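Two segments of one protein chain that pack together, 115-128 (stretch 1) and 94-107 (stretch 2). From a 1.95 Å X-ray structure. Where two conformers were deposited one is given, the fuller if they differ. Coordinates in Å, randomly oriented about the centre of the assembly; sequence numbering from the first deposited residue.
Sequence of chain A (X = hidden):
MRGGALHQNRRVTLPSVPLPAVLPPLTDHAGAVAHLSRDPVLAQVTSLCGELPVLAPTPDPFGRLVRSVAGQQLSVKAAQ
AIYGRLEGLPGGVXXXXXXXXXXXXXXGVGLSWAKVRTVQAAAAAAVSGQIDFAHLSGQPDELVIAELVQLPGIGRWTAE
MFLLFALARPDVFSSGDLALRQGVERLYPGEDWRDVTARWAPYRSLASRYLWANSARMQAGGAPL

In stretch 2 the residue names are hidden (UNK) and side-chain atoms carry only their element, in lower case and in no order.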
ATOM      1  N   LYS A 115      -7.988 -14.837  -5.652  1.00  7.64           N
ATOM      2  CA  LYS A 115      -6.786 -14.714  -4.827  1.00  6.98           C
ATOM      3  C   LYS A 115      -5.828 -15.861  -5.047  1.00  7.12           C
ATOM      4  O   LYS A 115      -4.649 -15.624  -5.169  1.00  7.78           O
ATOM      5  CB  LYS A 115      -7.133 -14.594  -3.333  1.00  6.34           C
ATOM      6  CG  LYS A 115      -7.733 -13.280  -2.926  1.00  7.53           C
ATOM      7  CD  LYS A 115      -8.351 -13.400  -1.549  1.00  8.13           C
ATOM      8  CE  LYS A 115      -8.932 -12.075  -0.976  1.00  9.34           C
ATOM      9  NZ  LYS A 115      -9.343 -12.275   0.447  1.00  7.69           N
ATOM     10  N   VAL A 116      -6.331 -17.099  -5.209  1.00  6.86           N
ATOM     11  CA  VAL A 116      -5.470 -18.236  -5.623  1.00  6.15           C
ATOM     12  C   VAL A 116      -4.647 -17.922  -6.861  1.00  5.83           C
ATOM     13  O   VAL A 116      -3.438 -18.133  -6.909  1.00  7.57           O
ATOM     14  CB  VAL A 116      -6.289 -19.570  -5.835  1.00  5.28           C
ATOM     15  CG1 VAL A 116      -5.415 -20.683  -6.459  1.00  3.88           C
ATOM     16  CG2 VAL A 116      -6.875 -20.021  -4.521  1.00  6.71           C
ATOM     17  N   ARG A 117      -5.311 -17.380  -7.861  1.00  5.93           N
ATOM     18  CA  ARG A 117      -4.720 -17.074  -9.147  0.60  6.00           C
ATOM     19  C   ARG A 117      -3.677 -15.979  -9.036  1.00  5.65           C
ATOM     20  O   ARG A 117      -2.585 -16.062  -9.629  1.00  5.55           O
ATOM     21  CB  ARG A 117      -5.811 -16.633 -10.127  0.60  5.99           C
ATOM     22  CG  ARG A 117      -5.300 -16.069 -11.444  0.60  6.58           C
ATOM     23  CD  ARG A 117      -6.455 -15.781 -12.438  0.60  8.25           C
ATOM     24  NE  ARG A 117      -7.127 -17.014 -12.864  0.60  9.28           N
ATOM     25  CZ  ARG A 117      -6.634 -17.918 -13.713  0.60 13.58           C
ATOM     26  NH1 ARG A 117      -5.416 -17.759 -14.240  0.60 15.31           N
ATOM     27  NH2 ARG A 117      -7.363 -19.002 -14.039  0.60 10.63           N
ATOM     28  N   THR A 118      -4.035 -14.943  -8.312  1.00  4.96           N
ATOM     29  CA  THR A 118      -3.112 -13.824  -8.034  1.00  5.81           C
ATOM     30  C   THR A 118      -1.868 -14.292  -7.307  1.00  5.10           C
ATOM     31  O   THR A 118      -0.753 -14.026  -7.725  1.00  5.35           O
ATOM     32  CB  THR A 118      -3.832 -12.747  -7.178  1.00  4.87           C
ATOM     33  OG1 THR A 118      -4.928 -12.213  -7.926  1.00  5.48           O
ATOM     34  CG2 THR A 118      -2.876 -11.644  -6.773  1.00  4.40           C
ATOM     35  N   VAL A 119      -2.058 -15.017  -6.211  1.00  6.78           N
ATOM     36  CA  VAL A 119      -0.938 -15.632  -5.472  1.00  7.16           C
ATOM     37  C   VAL A 119      -0.084 -16.588  -6.316  1.00  7.31           C
ATOM     38  O   VAL A 119       1.157 -16.514  -6.275  1.00  7.23           O
ATOM     39  CB  VAL A 119      -1.402 -16.340  -4.156  1.00  8.24           C
ATOM     40  CG1 VAL A 119      -0.211 -16.993  -3.481  1.00  8.98           C
ATOM     41  CG2 VAL A 119      -2.064 -15.340  -3.178  1.00  9.87           C
ATOM     42  N   GLN A 120      -0.710 -17.472  -7.100  1.00  7.22           N
ATOM     43  CA  GLN A 120       0.053 -18.279  -8.025  1.00  7.19           C
ATOM     44  C   GLN A 120       0.820 -17.460  -9.031  1.00  7.17           C
ATOM     45  O   GLN A 120       1.953 -17.781  -9.373  1.00  6.26           O
ATOM     46  CB  GLN A 120      -0.821 -19.295  -8.718  1.00  7.59           C
ATOM     47  CG  GLN A 120      -1.390 -20.326  -7.708  1.00  8.79           C
ATOM     48  CD  GLN A 120      -2.391 -21.255  -8.322  1.00  9.15           C
ATOM     49  OE1 GLN A 120      -3.127 -20.880  -9.241  1.00 12.76           O
ATOM     50  NE2 GLN A 120      -2.359 -22.514  -7.883  1.00  9.46           N
ATOM     51  N   ALA A 121       0.179 -16.393  -9.513  1.00  6.74           N
ATOM     52  CA  ALA A 121       0.759 -15.549 -10.533  1.00  6.66           C
ATOM     53  C   ALA A 121       1.980 -14.828  -9.993  1.00  5.50           C
ATOM     54  O   ALA A 121       3.009 -14.728 -10.687  1.00  5.74           O
ATOM     55  CB  ALA A 121      -0.290 -14.577 -11.069  1.00  5.73           C
ATOM     56  N   ALA A 122       1.865 -14.327  -8.765  1.00  6.31           N
ATOM     57  CA  ALA A 122       2.965 -13.601  -8.067  1.00  6.09           C
ATOM     58  C   ALA A 122       4.128 -14.545  -7.773  1.00  5.69           C
ATOM     59  O   ALA A 122       5.281 -14.178  -7.993  1.00  5.13           O
ATOM     60  CB  ALA A 122       2.449 -12.959  -6.771  1.00  5.78           C
ATOM     61  N   ALA A 123       3.842 -15.767  -7.291  1.00  6.76           N
ATOM     62  CA  ALA A 123       4.931 -16.754  -7.062  1.00  6.90           C
ATOM     63  C   ALA A 123       5.669 -17.059  -8.384  1.00  6.70           C
ATOM     64  O   ALA A 123       6.871 -17.116  -8.412  1.00  8.35           O
ATOM     65  CB  ALA A 123       4.402 -18.040  -6.427  1.00  6.41           C
ATOM     66  N   ALA A 124       4.915 -17.256  -9.463  1.00  7.19           N
ATOM     67  CA  ALA A 124       5.442 -17.594 -10.782  1.00  7.27           C
ATOM     68  C   ALA A 124       6.281 -16.473 -11.309  1.00  7.31           C
ATOM     69  O   ALA A 124       7.333 -16.710 -11.865  1.00  8.91           O
ATOM     70  CB  ALA A 124       4.276 -17.944 -11.773  1.00  7.52           C
ATOM     71  N   ALA A 125       5.884 -15.240 -11.026  1.00  7.44           N
ATOM     72  CA  ALA A 125       6.612 -14.065 -11.483  1.00  8.36           C
ATOM     73  C   ALA A 125       7.956 -13.939 -10.746  1.00  8.95           C
ATOM     74  O   ALA A 125       8.963 -13.542 -11.340  1.00 10.04           O
ATOM     75  CB  ALA A 125       5.723 -12.798 -11.326  1.00  8.34           C
ATOM     76  N   ALA A 126       7.968 -14.331  -9.480  1.00  8.87           N
ATOM     77  CA  ALA A 126       9.177 -14.331  -8.657  1.00 10.32           C
ATOM     78  C   ALA A 126      10.173 -15.406  -9.137  1.00 10.65           C
ATOM     79  O   ALA A 126      11.362 -15.122  -9.288  1.00 11.66           O
ATOM     80  CB  ALA A 126       8.810 -14.516  -7.176  1.00  9.06           C
ATOM     81  N   VAL A 127       9.702 -16.620  -9.409  1.00 11.38           N
ATOM     82  CA  VAL A 127      10.617 -17.715  -9.750  1.00 12.97           C
ATOM     83  C   VAL A 127      11.136 -17.571 -11.182  1.00 13.92           C
ATOM     84  O   VAL A 127      12.248 -18.009 -11.478  1.00 15.74           O
ATOM     85  CB  VAL A 127      10.001 -19.095  -9.488  1.00 12.12           C
ATOM     86  CG1 VAL A 127       9.533 -19.154  -8.012  1.00 10.15           C
ATOM     87  CG2 VAL A 127       8.903 -19.417 -10.458  1.00 13.75           C
ATOM     88  N   SER A 128      10.345 -16.919 -12.034  1.00 14.77           N
ATOM     89  CA  SER A 128      10.715 -16.693 -13.425  1.00 15.16           C
ATOM     90  C   SER A 128      11.572 -15.451 -13.603  1.00 16.05           C
ATOM     91  O   SER A 128      12.093 -15.228 -14.677  1.00 18.25           O
ATOM     92  CB  SER A 128       9.455 -16.686 -14.315  1.00 15.97           C
ATOM     93  OG  SER A 128       8.650 -15.514 -14.188  1.00 16.63           O
ATOM     94  N   UNK A  94       6.811 -18.360   0.435  1.00 10.75           N
ATOM     95  CA  UNK A  94       8.011 -18.220  -0.346  1.00 10.97           C
ATOM     96  C   UNK A  94       7.616 -18.677  -1.751  1.00 10.61           C
ATOM     97  O   UNK A  94       6.894 -19.680  -1.880  1.00 11.24           O
ATOM     98  c   UNK A  94       9.133 -19.120   0.258  1.00 10.71           C
ATOM     99  c   UNK A  94       9.456 -18.693   1.738  1.00 10.22           C
ATOM    100  c   UNK A  94      10.346 -19.042  -0.587  1.00 12.62           C
ATOM    101  N   UNK A  95       8.046 -17.960  -2.799  1.00 10.60           N
ATOM    102  CA  UNK A  95       7.589 -18.258  -4.169  1.00 11.17           C
ATOM    103  C   UNK A  95       7.706 -19.722  -4.638  1.00 11.20           C
ATOM    104  O   UNK A  95       6.732 -20.295  -5.134  1.00 11.57           O
ATOM    105  c   UNK A  95       8.733 -16.166  -4.131  1.00  9.60           C
ATOM    106  c   UNK A  95       8.446 -17.328  -5.025  1.00 11.61           C
ATOM    107  c   UNK A  95       8.912 -16.764  -2.770  1.00 10.97           C
ATOM    108  N   UNK A  96       8.859 -20.334  -4.466  1.00 11.25           N
ATOM    109  CA  UNK A  96       9.054 -21.693  -4.958  1.00 11.39           C
ATOM    110  C   UNK A  96       8.196 -22.666  -4.167  1.00 11.12           C
ATOM    111  O   UNK A  96       7.682 -23.622  -4.708  1.00 13.04           O
ATOM    112  c   UNK A  96      10.554 -22.097  -4.895  1.00 10.79           C
ATOM    113  N   UNK A  97       8.048 -22.430  -2.875  1.00 10.89           N
ATOM    114  CA  UNK A  97       7.244 -23.292  -2.039  1.00 10.34           C
ATOM    115  C   UNK A  97       5.764 -23.207  -2.419  1.00  9.85           C
ATOM    116  O   UNK A  97       5.090 -24.235  -2.568  1.00 10.47           O
ATOM    117  c   UNK A  97       7.469 -22.941  -0.539  1.00  9.95           C
ATOM    118  N   UNK A  98       5.257 -21.999  -2.630  1.00  9.86           N
ATOM    119  CA  UNK A  98       3.843 -21.795  -2.984  1.00 10.02           C
ATOM    120  C   UNK A  98       3.444 -22.419  -4.329  1.00 10.16           C
ATOM    121  O   UNK A  98       2.292 -22.769  -4.526  1.00 10.77           O
ATOM    122  c   UNK A  98       3.175 -18.197  -1.645  1.00  7.17           C
ATOM    123  c   UNK A  98       3.346 -19.714  -1.607  1.00  9.71           C
ATOM    124  c   UNK A  98       2.190 -20.377  -0.926  1.00 11.45           C
ATOM    125  c   UNK A  98       3.494 -20.303  -2.995  1.00  8.95           C
ATOM    126  N   UNK A  99       4.388 -22.522  -5.243  1.00 11.27           N
ATOM    127  CA  UNK A  99       4.177 -23.230  -6.514  1.00 12.21           C
ATOM    128  C   UNK A  99       4.102 -24.758  -6.389  1.00 12.37           C
ATOM    129  O   UNK A  99       3.674 -25.448  -7.318  1.00 14.92           O
ATOM    130  c   UNK A  99       5.266 -22.828  -7.499  1.00 12.97           C
ATOM    131  c   UNK A  99       5.223 -21.375  -7.961  1.00 14.48           C
ATOM    132  c   UNK A  99       6.409 -21.061  -8.919  1.00 14.34           C
ATOM    133  c   UNK A  99       3.883 -21.055  -8.608  1.00 13.04           C
ATOM    134  N   UNK A 100       4.465 -25.297  -5.245  1.00 12.13           N
ATOM    135  CA  UNK A 100       4.376 -26.731  -5.037  1.00 12.07           C
ATOM    136  C   UNK A 100       3.089 -27.102  -4.296  1.00 11.55           C
ATOM    137  O   UNK A 100       2.759 -28.267  -4.112  1.00 12.36           O
ATOM    138  c   UNK A 100       8.000 -27.731  -4.227  1.00 16.11           C
ATOM    139  n   UNK A 100       9.546 -27.826  -6.031  1.00 26.55           N
ATOM    140  c   UNK A 100       5.600 -27.205  -4.286  1.00 11.33           C
ATOM    141  c   UNK A 100       9.331 -27.252  -4.692  1.00 21.96           C
ATOM    142  c   UNK A 100       6.874 -27.129  -5.071  1.00 14.52           C
ATOM    143  N   UNK A 101       2.364 -26.088  -3.863  1.00 10.62           N
ATOM    144  CA  UNK A 101       1.058 -26.254  -3.260  1.00 10.80           C
ATOM    145  C   UNK A 101       0.024 -26.251  -4.391  1.00 10.10           C
ATOM    146  O   UNK A 101       0.120 -25.449  -5.318  1.00 12.27           O
ATOM    147  c   UNK A 101       1.954 -25.142  -1.224  1.00  8.22           C
ATOM    148  c   UNK A 101      -0.510 -25.258  -1.614  1.00 11.49           C
ATOM    149  c   UNK A 101       0.825 -25.125  -2.263  1.00 10.02           C
ATOM    150  N   UNK A 102      -0.924 -27.180  -4.367  1.00 10.56           N
ATOM    151  CA  UNK A 102      -1.908 -27.270  -5.439  1.00 11.05           C
ATOM    152  C   UNK A 102      -2.909 -26.107  -5.326  1.00 11.15           C
ATOM    153  O   UNK A 102      -3.069 -25.528  -4.257  1.00 10.12           O
ATOM    154  o   UNK A 102      -3.331 -28.683  -4.096  1.00 11.39           O
ATOM    155  c   UNK A 102      -2.648 -28.592  -5.330  1.00 11.56           C
ATOM    156  N   UNK A 103      -3.599 -25.770  -6.406  1.00 10.63           N
ATOM    157  CA  UNK A 103      -4.665 -24.774  -6.300  1.00 11.19           C
ATOM    158  C   UNK A 103      -5.759 -25.193  -5.322  1.00 11.34           C
ATOM    159  O   UNK A 103      -6.369 -24.357  -4.652  1.00 10.54           O
ATOM    160  N   UNK A 104      -6.003 -26.497  -5.239  1.00 11.89           N
ATOM    161  CA  UNK A 104      -7.006 -27.027  -4.341  1.00 12.96           C
ATOM    162  C   UNK A 104      -6.616 -26.813  -2.888  1.00 12.67           C
ATOM    163  O   UNK A 104      -7.479 -26.495  -2.077  1.00 13.17           O
ATOM    164  c   UNK A 104      -7.296 -28.504  -4.640  1.00 13.21           C
ATOM    165  c   UNK A 104      -8.038 -28.690  -5.932  1.00 19.12           C
ATOM    166  o   UNK A 104      -8.111 -29.858  -6.369  1.00 23.52           O
ATOM    167  o   UNK A 104      -8.527 -27.672  -6.544  1.00 23.13           O
ATOM    168  N   UNK A 105      -5.333 -26.936  -2.564  1.00 11.93           N
ATOM    169  CA  UNK A 105      -4.889 -26.656  -1.215  1.00 12.24           C
ATOM    170  C   UNK A 105      -4.856 -25.155  -0.898  1.00 11.83           C
ATOM    171  O   UNK A 105      -5.090 -24.776   0.241  1.00 11.35           O
ATOM    172  c   UNK A 105      -3.554 -27.359  -0.912  1.00 13.18           C
ATOM    173  c   UNK A 105      -3.707 -28.902  -0.868  1.00 15.92           C
ATOM    174  o   UNK A 105      -2.699 -29.608  -1.017  1.00 17.89           O
ATOM    175  o   UNK A 105      -4.847 -29.408  -0.720  1.00 20.89           O
ATOM    176  N   UNK A 106      -4.583 -24.302  -1.887  1.00 10.58           N
ATOM    177  CA  UNK A 106      -4.686 -22.859  -1.660  1.00 10.75           C
ATOM    178  C   UNK A 106      -6.126 -22.431  -1.476  1.00 10.97           C
ATOM    179  O   UNK A 106      -6.421 -21.615  -0.617  1.00 11.65           O
ATOM    180  c   UNK A 106      -1.804 -21.705  -1.680  1.00 10.95           C
ATOM    181  c   UNK A 106      -4.059 -22.077  -2.798  1.00 10.37           C
ATOM    182  c   UNK A 106      -2.041 -21.709  -4.211  1.00  8.19           C
ATOM    183  c   UNK A 106      -2.544 -22.294  -2.909  1.00  9.46           C
ATOM    184  N   UNK A 107      -7.046 -22.996  -2.259  1.00 10.81           N
ATOM    185  CA  UNK A 107      -8.473 -22.798  -1.982  1.00 11.53           C
ATOM    186  C   UNK A 107      -8.802 -23.254  -0.577  1.00 11.04           C
ATOM    187  O   UNK A 107      -9.551 -22.602   0.160  1.00 10.35           O
ATOM    188  c   UNK A 107     -12.960 -21.400  -3.564  1.00 16.60           C
ATOM    189  c   UNK A 107     -10.540 -21.728  -4.034  1.00 16.11           C
ATOM    190  n   UNK A 107     -12.719 -20.326  -2.817  1.00 14.08           N
ATOM    191  n   UNK A 107     -14.229 -21.774  -3.756  1.00 16.49           N
ATOM    192  n   UNK A 107     -11.959 -22.101  -4.101  1.00 17.09           N
ATOM    193  c   UNK A 107      -9.545 -22.899  -4.228  1.00 14.69           C
ATOM    194  c   UNK A 107      -9.329 -23.595  -2.958  1.00 12.14           C
TER

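Position 94 carries three carbons, one bonded to CA and bearing the other two. This fork at the first carbon, without oxygen, is Val94. It points away from stretch 1 and occupies the N-cap position, where its O accepts from N of position 98 at 2.9 Å.

At 95 three carbons close a ring onto the backbone N. One ring carbon lies 3.5 Å from Ala126 CB, the CB of 95 is 3.7 Å from Val127 CG1, and the O of 95 sits 3.5 Å from Ala123 CB. This is Pro95, suited to the first turn of a helix, where its missing N-H costs no helical bond. The small methyl of Ala123 lets the backbones come close, with the CA atoms of Ala123 and Pro95 4.2 Å apart.

Positions 96 and 97 each have a single carbon. The CB of 96 lies 4.4 Å from Val127 CG1, at the margin of the contact; that of 97 points away. They are Ala96 and Ala97.

Position 98 has four carbons, forked at the second. One branch end is 4.0 Å from Val119 CG1, and the CB of 98 is 4.2 Å from Ala123 CB. Leu98 is buried and points toward stretch 1, so an apolar chain fits here.

The same four-carbon fork recurs at 99, one branch end 3.4 Å from Val127 CG2 and the other 3.8 Å from Ala123 CB. This is Leu99, whose length lets the chain reach across although its CA-to-CB bond points sideways.

At 100 four carbons in a row end in nitrogen, out of reach of stretch 1: Lys100, exposed, where a charged amine can meet solvent. Position 101 has one carbon carrying two more, directed sideways without close contact: Val101, whose compact side chain is only partly exposed.

One carbon and one oxygen at 102 make a serine. Ser102 caps the second helix, its OG accepting from N of position 105 at 3.1 Å.

Position 103 has no side-chain atoms; its CA lies 3.6 Å from Gln120 NE2 and 4.2 Å from Val116 CG1. It is Gly103, although a CB would have room.

Positions 104 and 105 each have two carbons, the second carrying two oxygens, clear of stretch 1: Asp104 and Asp105. Both are exposed, and acidic groups are favourable near a helix N-terminus.

At 106 four carbons fork at the second; CB of 106 is 3.9 Å from Val116 CG2. Leu106 is buried, so its apolar chain suits packing against that valine.

Position 107 has three carbons, a nitrogen, then a carbon bearing two nitrogens; its second carbon lies 3.9 Å from Val116 CG2. In Arg107 the aliphatic part packs while NH1 is hydrogen-bonded elsewhere in the structure.

The contact is mainly apolar, burying 577 Å² without a hydrogen bond between the stretches. Val116 meets the second helix, directed at 124° to helix 115-127; Val119, Ala123, Ala126 and Val127 meet the earlier segment. Gln120 touches both, its NE2 3.8 Å from Leu106 CD1 and its O 3.9 Å from Leu99 CD2. Side-chain packing and close backbone approaches together fit the stretches.

Stretch 2 (94-107) VPAALLKVSGDDLR
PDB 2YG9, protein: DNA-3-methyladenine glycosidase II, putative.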